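Competence/damage-inducible protein CinA (Agrobacterium tumefaciens, PDB 2A9S) is of unknown function but belongs to the CinA competence/damage-inducible family, some relatives of which deamidate nicotinamide mononucleotide. Local coordinates at residues A[12-17]-A[44-49]; A[19-24]-A[50-55]; A[30-33]-A[39-42]; A[100-105]-A[164-169]. One frame throughout, in Å; residues are numbered along the deposited sequence.

Contact 1: A[12-17]-A[44-49]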
# COMPACT_ATOMS: atom_id res chain seq x y z
N GLU A 12 -14.31 -5.70 -10.34
CA GLU A 12 -14.41 -5.91 -11.81
C GLU A 12 -13.27 -5.19 -12.54
O GLU A 12 -12.61 -5.78 -13.44
CB GLU A 12 -15.78 -5.42 -12.36
CG GLU A 12 -16.09 -5.81 -13.82
CD GLU A 12 -17.45 -5.29 -14.43
OE1 GLU A 12 -17.99 -4.19 -14.04
OE2 GLU A 12 -17.96 -5.98 -15.36
N LEU A 13 -13.02 -3.93 -12.17
CA LEU A 13 -11.97 -3.16 -12.84
C LEU A 13 -10.58 -3.77 -12.58
O LEU A 13 -9.78 -3.91 -13.51
CB LEU A 13 -12.01 -1.67 -12.44
CG LEU A 13 -13.19 -0.80 -12.94
CD1 LEU A 13 -13.24 0.46 -12.05
CD2 LEU A 13 -13.05 -0.42 -14.40
N ALA A 14 -10.30 -4.12 -11.32
CA ALA A 14 -9.05 -4.77 -10.96
C ALA A 14 -8.88 -6.07 -11.75
O ALA A 14 -7.80 -6.36 -12.31
CB ALA A 14 -8.99 -5.01 -9.43
N ARG A 15 -9.97 -6.83 -11.86
CA ARG A 15 -9.93 -8.11 -12.57
C ARG A 15 -9.61 -7.86 -14.04
O ARG A 15 -8.82 -8.62 -14.60
CB ARG A 15 -11.28 -8.84 -12.47
CG ARG A 15 -11.18 -10.35 -12.84
CD ARG A 15 -12.38 -11.15 -12.35
NE ARG A 15 -12.54 -11.09 -10.89
CZ ARG A 15 -11.81 -11.78 -10.01
NH1 ARG A 15 -12.05 -11.65 -8.71
NH2 ARG A 15 -10.86 -12.62 -10.41
N ARG A 16 -10.18 -6.80 -14.63
CA ARG A 16 -9.93 -6.45 -16.04
C ARG A 16 -8.44 -6.14 -16.26
O ARG A 16 -7.81 -6.62 -17.22
CB ARG A 16 -10.82 -5.29 -16.51
CG ARG A 16 -10.33 -4.70 -17.82
CD ARG A 16 -11.41 -4.00 -18.60
NE ARG A 16 -10.88 -3.55 -19.89
CZ ARG A 16 -11.46 -2.61 -20.64
NH1 ARG A 16 -12.58 -2.03 -20.22
NH2 ARG A 16 -10.91 -2.24 -21.80
N ILE A 17 -7.86 -5.39 -15.34
CA ILE A 17 -6.45 -5.02 -15.45
C ILE A 17 -5.56 -6.28 -15.40
O ILE A 17 -4.66 -6.44 -16.24
CB ILE A 17 -6.06 -4.01 -14.36
CG1 ILE A 17 -6.76 -2.65 -14.66
CG2 ILE A 17 -4.54 -3.85 -14.29
CD1 ILE A 17 -6.82 -1.72 -13.42
N THR A 44 -4.57 -6.48 -5.81
CA THR A 44 -4.04 -7.74 -5.31
C THR A 44 -5.15 -8.60 -4.70
O THR A 44 -4.89 -9.70 -4.21
CB THR A 44 -2.87 -7.54 -4.35
OG1 THR A 44 -3.29 -6.72 -3.27
CG2 THR A 44 -1.69 -6.83 -5.04
N GLU A 45 -6.40 -8.13 -4.75
CA GLU A 45 -7.55 -9.02 -4.46
C GLU A 45 -7.71 -10.13 -5.54
O GLU A 45 -8.30 -11.19 -5.28
CB GLU A 45 -8.83 -8.20 -4.34
CG GLU A 45 -8.96 -7.52 -2.97
CD GLU A 45 -9.18 -8.54 -1.84
OE1 GLU A 45 -10.30 -9.17 -1.75
OE2 GLU A 45 -8.26 -8.70 -1.03
N ILE A 46 -7.15 -9.90 -6.72
CA ILE A 46 -7.31 -10.77 -7.87
C ILE A 46 -6.25 -11.89 -7.94
O ILE A 46 -5.03 -11.62 -7.94
CB ILE A 46 -7.29 -9.93 -9.16
CG1 ILE A 46 -8.26 -8.72 -9.05
CG2 ILE A 46 -7.48 -10.82 -10.42
CD1 ILE A 46 -9.70 -9.07 -8.83
N ALA A 47 -6.71 -13.14 -7.97
CA ALA A 47 -5.79 -14.25 -8.15
C ALA A 47 -5.09 -14.10 -9.50
O ALA A 47 -5.72 -13.79 -10.51
CB ALA A 47 -6.51 -15.59 -8.03
N GLY A 48 -3.77 -14.27 -9.48
CA GLY A 48 -2.93 -14.00 -10.65
C GLY A 48 -2.33 -12.61 -10.67
O GLY A 48 -1.49 -12.30 -11.52
N SER A 49 -2.73 -11.75 -9.73
CA SER A 49 -2.19 -10.39 -9.67
C SER A 49 -0.65 -10.27 -9.49
O SER A 49 -0.05 -9.27 -9.87
CB SER A 49 -2.93 -9.56 -8.64
OG SER A 49 -2.77 -10.09 -7.34
O HOH W 1 -9.43 -13.78 -8.14
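I46 packs its side chain against A14 and R15 on one side of helix 8-24. It heads a type II beta turn, I46 to S49, in the loop between helix 38-43 and strand 53-59 of this alpha/beta fold. The closest backbones are those of R15 and I46, with CA atoms 6.0 Å apart. I46 points at the helix. A chi1 of -49° keeps its CG1 on the side of the backbone N, and from there CG1 comes within 3.8 Å of A14 CB. I46 CD1 sits over one face of the R15 guanidinium, off-centre, and is 3.5 Å from R15 NH1. The R15 chain starts extended, with CG anti to the backbone N, and bends at chi3 (-60°). This bend lays the flat group across the isoleucine. The second methyl, I46 CG2, approaches R15 NH2. R15 is held at its polar end too: NH1 forms a salt bridge with E11 one turn earlier in the helix. A water lies at the guanidinium edge, in its plane. It accepts from R15 NH2 at 2.9 Å and from A47 N at 2.8 Å, and so links helix and turn beside the apolar contact. E11 and I18 also touch I46. The loop reaches the second subunit through E45, which pairs with R151 of that chain. Within the turn, G48 has a positive phi suited to glycine, and I46 O accepts from both S49 N at 2.9 Å and S49 OG at 2.8 Å.

Contact 2: A[19-24]-A[50-55]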
# COMPACT_ATOMS: atom_id res chain seq x y z
N THR A 19 -6.41 -9.34 -15.99
CA THR A 19 -6.72 -10.19 -17.14
C THR A 19 -6.05 -9.68 -18.43
O THR A 19 -5.49 -10.46 -19.19
CB THR A 19 -8.25 -10.35 -17.28
OG1 THR A 19 -8.79 -10.86 -16.05
CG2 THR A 19 -8.55 -11.34 -18.39
N ASP A 20 -6.11 -8.37 -18.65
CA ASP A 20 -5.55 -7.73 -19.84
C ASP A 20 -4.02 -7.69 -19.81
O ASP A 20 -3.36 -7.98 -20.82
CB ASP A 20 -6.11 -6.31 -20.00
CG ASP A 20 -7.48 -6.28 -20.70
OD1 ASP A 20 -7.93 -7.30 -21.29
OD2 ASP A 20 -8.10 -5.19 -20.68
N PHE A 21 -3.45 -7.30 -18.66
CA PHE A 21 -2.03 -7.02 -18.61
C PHE A 21 -1.23 -8.32 -18.64
O PHE A 21 -0.09 -8.34 -19.11
CB PHE A 21 -1.68 -6.20 -17.37
CG PHE A 21 -2.07 -4.74 -17.46
CD1 PHE A 21 -3.09 -4.32 -18.30
CD2 PHE A 21 -1.43 -3.80 -16.67
CE1 PHE A 21 -3.45 -2.97 -18.36
CE2 PHE A 21 -1.79 -2.45 -16.72
CZ PHE A 21 -2.80 -2.04 -17.56
N THR A 22 -1.81 -9.40 -18.14
CA THR A 22 -1.03 -10.66 -18.06
C THR A 22 -0.55 -11.13 -19.47
O THR A 22 0.66 -11.32 -19.65
CB THR A 22 -1.76 -11.78 -17.28
OG1 THR A 22 -1.96 -11.39 -15.89
CG2 THR A 22 -0.93 -13.07 -17.32
N PRO A 23 -1.47 -11.33 -20.44
CA PRO A 23 -0.99 -11.77 -21.77
C PRO A 23 -0.16 -10.73 -22.53
O PRO A 23 0.60 -11.10 -23.43
CB PRO A 23 -2.28 -12.08 -22.54
CG PRO A 23 -3.35 -11.23 -21.87
CD PRO A 23 -2.94 -11.28 -20.39
N LEU A 24 -0.33 -9.47 -22.17
CA LEU A 24 0.49 -8.40 -22.70
C LEU A 24 1.88 -8.29 -22.06
O LEU A 24 2.75 -7.57 -22.57
CB LEU A 24 -0.29 -7.07 -22.62
CG LEU A 24 -1.52 -6.90 -23.54
CD1 LEU A 24 -2.34 -5.67 -23.16
CD2 LEU A 24 -1.06 -6.81 -24.99
N SER A 50 -0.04 -11.32 -8.95
CA SER A 50 1.41 -11.36 -8.76
C SER A 50 2.15 -11.24 -10.10
O SER A 50 3.29 -10.78 -10.13
CB SER A 50 1.82 -12.66 -8.08
OG SER A 50 1.23 -13.73 -8.79
N ALA A 51 1.49 -11.59 -11.20
CA ALA A 51 2.11 -11.47 -12.52
C ALA A 51 2.23 -10.03 -12.97
O ALA A 51 3.04 -9.71 -13.86
CB ALA A 51 1.32 -12.26 -13.55
N VAL A 52 1.41 -9.16 -12.37
CA VAL A 52 1.17 -7.81 -12.91
C VAL A 52 1.61 -6.72 -11.94
O VAL A 52 2.12 -5.68 -12.36
CB VAL A 52 -0.34 -7.62 -13.26
CG1 VAL A 52 -0.68 -6.13 -13.61
CG2 VAL A 52 -0.76 -8.56 -14.39
N VAL A 53 1.41 -6.93 -10.64
CA VAL A 53 1.68 -5.86 -9.70
C VAL A 53 3.16 -5.92 -9.28
O VAL A 53 3.61 -6.90 -8.67
CB VAL A 53 0.72 -5.90 -8.48
CG1 VAL A 53 1.07 -4.76 -7.55
CG2 VAL A 53 -0.71 -5.77 -8.91
N ASP A 54 3.91 -4.90 -9.62
CA ASP A 54 5.34 -4.91 -9.37
C ASP A 54 5.64 -4.45 -7.96
O ASP A 54 6.16 -5.23 -7.15
CB ASP A 54 6.08 -4.09 -10.41
CG ASP A 54 7.60 -4.13 -10.23
OD1 ASP A 54 8.15 -5.26 -10.28
OD2 ASP A 54 8.20 -3.05 -10.05
N ARG A 55 5.29 -3.21 -7.65
CA ARG A 55 5.47 -2.70 -6.29
C ARG A 55 4.57 -1.52 -6.05
O ARG A 55 3.98 -0.97 -6.98
CB ARG A 55 6.94 -2.32 -6.02
CG ARG A 55 7.42 -1.15 -6.88
CD ARG A 55 8.94 -1.00 -6.85
NE ARG A 55 9.60 -2.14 -7.48
CZ ARG A 55 10.90 -2.40 -7.40
NH1 ARG A 55 11.74 -1.60 -6.70
NH2 ARG A 55 11.36 -3.46 -8.00
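V52 spreads its two methyl groups against F21 and T22, near the end of helix 8-24. Its CG1 is anti to the backbone N (chi1 171°), and its CG2 lies beside that N. CG1 meets only F21, while CG2 reaches T22 and also F21 CB. V52 CG1 is 3.9 Å from F21 CB and equally far from F21 CD2. V52 CG2 is 3.4 Å from T22 OG1. Both helix residues meet the valine at about a right angle. The F21 bond to CB points toward V52, but the ring runs on away from it. With chi2 at 24°, the ring presents its CD2 corner obliquely to the methyl. Farther on, the same ring meets the ring of F102 and touches N166 of helix 147-167. T22 holds its hydroxyl beside its own backbone N (chi1 -63°). From there OG1 bonds back to the carbonyl of I18, so the oxygen facing the valine methyl already has a polar partner. A51 CB makes a looser contact, 4.1 Å from T22 OG1. The contact joins the helix to the residues leading into strand 53-59, an edge strand of the mixed sheet within this chain. V52 and D54 make backbone bonds to V28 of the parallel neighbouring strand, which anchors the valine in front of the helix. The helix kinks at P23, whose N has no hydrogen to give to the turn before. Farther along the strand, R55 forms salt bridges with D63 and D67 of the second subunit.

Contact 3: A[30-33]-A[39-42]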
# COMPACT_ATOMS: atom_id res chain seq x y z
N THR A 30 2.21 1.46 -8.10
CA THR A 30 1.25 2.42 -7.59
C THR A 30 1.97 3.33 -6.64
O THR A 30 2.90 2.89 -5.94
CB THR A 30 0.07 1.69 -6.85
OG1 THR A 30 0.58 0.99 -5.71
CG2 THR A 30 -0.57 0.62 -7.77
N ALA A 31 1.52 4.58 -6.56
CA ALA A 31 2.07 5.54 -5.64
C ALA A 31 0.88 6.22 -4.97
O ALA A 31 0.13 6.89 -5.66
CB ALA A 31 2.89 6.58 -6.38
N GLU A 32 0.73 6.07 -3.66
CA GLU A 32 -0.55 6.42 -3.05
C GLU A 32 -0.36 7.35 -1.86
O GLU A 32 0.40 7.06 -0.94
CB GLU A 32 -1.29 5.16 -2.58
CG GLU A 32 -1.44 4.12 -3.70
CD GLU A 32 -2.26 2.96 -3.29
OE1 GLU A 32 -3.35 3.20 -2.72
OE2 GLU A 32 -1.83 1.82 -3.59
N SER A 33 -1.10 8.44 -1.87
CA SER A 33 -1.12 9.28 -0.71
C SER A 33 -2.48 8.97 -0.02
O SER A 33 -2.56 8.08 0.89
CB SER A 33 -0.88 10.73 -1.17
OG SER A 33 -0.65 11.64 -0.09
N ILE A 39 -5.26 1.08 -3.47
CA ILE A 39 -5.21 0.81 -4.92
C ILE A 39 -4.46 -0.51 -5.15
O ILE A 39 -4.98 -1.41 -5.85
CB ILE A 39 -4.57 1.97 -5.75
CG1 ILE A 39 -5.36 3.28 -5.58
CG2 ILE A 39 -4.51 1.54 -7.25
CD1 ILE A 39 -4.73 4.43 -6.31
N ALA A 40 -3.24 -0.61 -4.60
CA ALA A 40 -2.51 -1.89 -4.61
C ALA A 40 -3.38 -2.98 -3.97
O ALA A 40 -3.40 -4.12 -4.46
CB ALA A 40 -1.17 -1.78 -3.91
N GLY A 41 -4.11 -2.63 -2.89
CA GLY A 41 -4.98 -3.58 -2.18
C GLY A 41 -6.04 -4.17 -3.13
O GLY A 41 -6.22 -5.38 -3.23
N ALA A 42 -6.71 -3.28 -3.86
CA ALA A 42 -7.72 -3.69 -4.82
C ALA A 42 -7.15 -4.58 -5.93
O ALA A 42 -7.71 -5.61 -6.23
CB ALA A 42 -8.47 -2.49 -5.37
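E32 at the end of strand 28-32 reaches across to the first turn of helix 38-43 with both carboxylate oxygens. Hydrogen bonds dominate. I39 N donates to E32 OE1 at 3.0 Å, and A40 N donates to E32 OE2 at 3.0 Å. Both bonds are nearly straight, the second with an angle of 171° at the hydrogen. Each amide meets its oxygen on the syn side, 28° out of the carboxylate plane. The glutamate chain leaves on the side of its backbone N (chi1 -53°) and runs extended beyond CG, which carries the carboxylate to the helix. T30 adds a weak bond from the strand itself, OG1 to E32 OE2 at 3.3 Å. Beyond the two segments, T35 OG1 bonds to E32 OE1, with a weak further bond from G37 N.

Van der Waals contacts lie beside these bonds. The I39 side chain crosses the glutamate, and its CB is 3.5 Å from E32 OE1. T30 CG2 meets I39 CG2 at 4.1 Å, the two side chains running past each other in opposite directions. T30 OG1 stands 3.7 Å from A40 CB. I39 also packs on helix 147-167, through V155, A158 and L159.

Strand 28-32, helix 38-43 and strand 53-59 form a beta-alpha-beta crossover, and this contact ties its first strand to its helix. The carboxylate is buried, yet both oxygens have donors. Two amides fix its rotation and tether the helix start. Bonded to amides of the first helical turn, the buried carboxylate is in a setting that would probably favour its negative charge.

Contact 4: A[100-105]-A[164-169]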
# COMPACT_ATOMS: atom_id res chain seq x y z
N ALA A 100 7.96 -1.57 -13.53
CA ALA A 100 6.64 -1.56 -14.17
C ALA A 100 6.70 -0.89 -15.53
O ALA A 100 7.56 -0.05 -15.80
CB ALA A 100 5.62 -0.86 -13.30
N ASN A 101 5.75 -1.25 -16.38
CA ASN A 101 5.45 -0.50 -17.58
C ASN A 101 4.60 0.75 -17.37
O ASN A 101 4.73 1.71 -18.12
CB ASN A 101 4.74 -1.40 -18.58
CG ASN A 101 5.49 -2.69 -18.82
OD1 ASN A 101 5.30 -3.68 -18.11
ND2 ASN A 101 6.38 -2.66 -19.81
N PHE A 102 3.69 0.70 -16.37
CA PHE A 102 2.79 1.84 -16.07
C PHE A 102 2.83 2.14 -14.58
O PHE A 102 2.98 1.22 -13.77
CB PHE A 102 1.32 1.49 -16.40
CG PHE A 102 1.09 1.00 -17.82
CD1 PHE A 102 1.48 1.76 -18.92
CD2 PHE A 102 0.45 -0.22 -18.04
CE1 PHE A 102 1.27 1.29 -20.23
CE2 PHE A 102 0.24 -0.70 -19.33
CZ PHE A 102 0.63 0.06 -20.43
N ALA A 103 2.68 3.41 -14.21
CA ALA A 103 2.49 3.75 -12.79
C ALA A 103 1.24 4.61 -12.67
O ALA A 103 0.89 5.37 -13.60
CB ALA A 103 3.70 4.46 -12.20
N VAL A 104 0.53 4.44 -11.57
CA VAL A 104 -0.58 5.34 -11.26
C VAL A 104 -0.28 5.98 -9.91
O VAL A 104 0.13 5.28 -8.97
CB VAL A 104 -1.97 4.61 -11.26
CG1 VAL A 104 -1.98 3.41 -10.28
CG2 VAL A 104 -3.15 5.64 -11.03
N ALA A 105 -0.52 7.29 -9.81
CA ALA A 105 -0.25 8.08 -8.61
C ALA A 105 -1.49 8.88 -8.22
O ALA A 105 -2.16 9.42 -9.09
CB ALA A 105 0.92 9.04 -8.88
N ALA A 164 -7.28 2.91 -19.35
CA ALA A 164 -7.20 3.89 -20.43
C ALA A 164 -5.78 4.08 -20.95
O ALA A 164 -5.56 4.17 -22.18
CB ALA A 164 -7.78 5.23 -20.00
N LEU A 165 -4.81 4.14 -20.03
CA LEU A 165 -3.40 4.31 -20.38
C LEU A 165 -2.92 3.11 -21.19
O LEU A 165 -2.19 3.31 -22.17
CB LEU A 165 -2.52 4.50 -19.14
CG LEU A 165 -1.02 4.78 -19.36
CD1 LEU A 165 -0.79 6.19 -19.88
CD2 LEU A 165 -0.27 4.57 -18.04
N ASN A 166 -3.35 1.90 -20.83
CA ASN A 166 -3.03 0.72 -21.64
C ASN A 166 -3.65 0.73 -23.06
O ASN A 166 -2.98 0.36 -24.03
CB ASN A 166 -3.44 -0.56 -20.95
CG ASN A 166 -3.02 -1.81 -21.75
OD1 ASN A 166 -1.90 -1.87 -22.28
ND2 ASN A 166 -3.91 -2.78 -21.85
N GLN A 167 -4.92 1.12 -23.14
CA GLN A 167 -5.63 1.24 -24.43
C GLN A 167 -4.84 2.13 -25.38
O GLN A 167 -4.67 1.81 -26.56
CB GLN A 167 -7.02 1.84 -24.22
CG GLN A 167 -8.01 0.92 -23.55
CD GLN A 167 -9.38 1.57 -23.35
OE1 GLN A 167 -9.52 2.81 -23.36
NE2 GLN A 167 -10.41 0.74 -23.16
N ALA A 168 -4.33 3.23 -24.84
CA ALA A 168 -3.51 4.19 -25.56
C ALA A 168 -2.09 3.70 -25.94
O ALA A 168 -1.27 4.49 -26.40
CB ALA A 168 -3.43 5.50 -24.76
N GLY A 169 -1.79 2.42 -25.75
CA GLY A 169 -0.44 1.91 -26.04
C GLY A 169 -0.41 0.66 -26.90
O GLY A 169 -1.39 -0.09 -26.94
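The start of strand 102-108 faces the last turn of helix 147-167, with the CA atoms of F102 and L165 7.9 Å apart at their nearest. The helix ends here: A168 is the first residue to leave helical angles. G169 N then bonds back to N166 O at 2.9 Å. F102 carries the strand side of the contact. Its ring extends toward the helix between L165 and N166. In L165 a chi1 of -176°, with chi2 near 73°, brings CD2 to the ring. L165 CD2 comes within 3.4 Å of F102 CD1, a tight approach, and also lies 3.8 Å from F102 CB. The methyl meets the ring obliquely, and the two side chains pass in opposite directions. N166 works at the far end of the ring. Its OD1 sits at the ring edge, near the ring plane, 3.7 Å from F102 CZ and 3.8 Å from F102 CE2. The amide oxygen thus faces ring C-H groups, a placement that is probably mildly favourable. The ring and amide planes are 58° apart. N166 CB is 4.0 Å from F102 CE2, well out of the ring plane. F102 is therefore approached near its base by an apolar methyl and at its tip by a polar group. Around the contact, F102 bonds through its backbone to S29 of the neighbouring strand 28-32 and to M27 just before it. Its ring also lies against helix 8-24. A103, pointing the other way, packs on A94 and L95 of helix 84-96.

Contacts 1 and 2 both use helix 8-24, with centres 9 Å apart. They hold successive parts of the loop that leads into strand 53-59. They meet where T44 CG2 packs on V53 CG2 at 4.1 Å. Contact 3 lies deeper, about 6 Å from the centre of the chain. A14 CB of contact 1 touches A42 O of contact 3 at 3.5 Å. The sheet joins the rest: R55 O and T30 N are 3.2 Å apart between contacts 2 and 3, and A31 N and V104 O are 2.9 Å apart between contacts 3 and 4. Contacts 2 and 4 share the F21–F102 ring packing. Contacts 1, 2 and 3 also touch the second subunit; contact 4 does not.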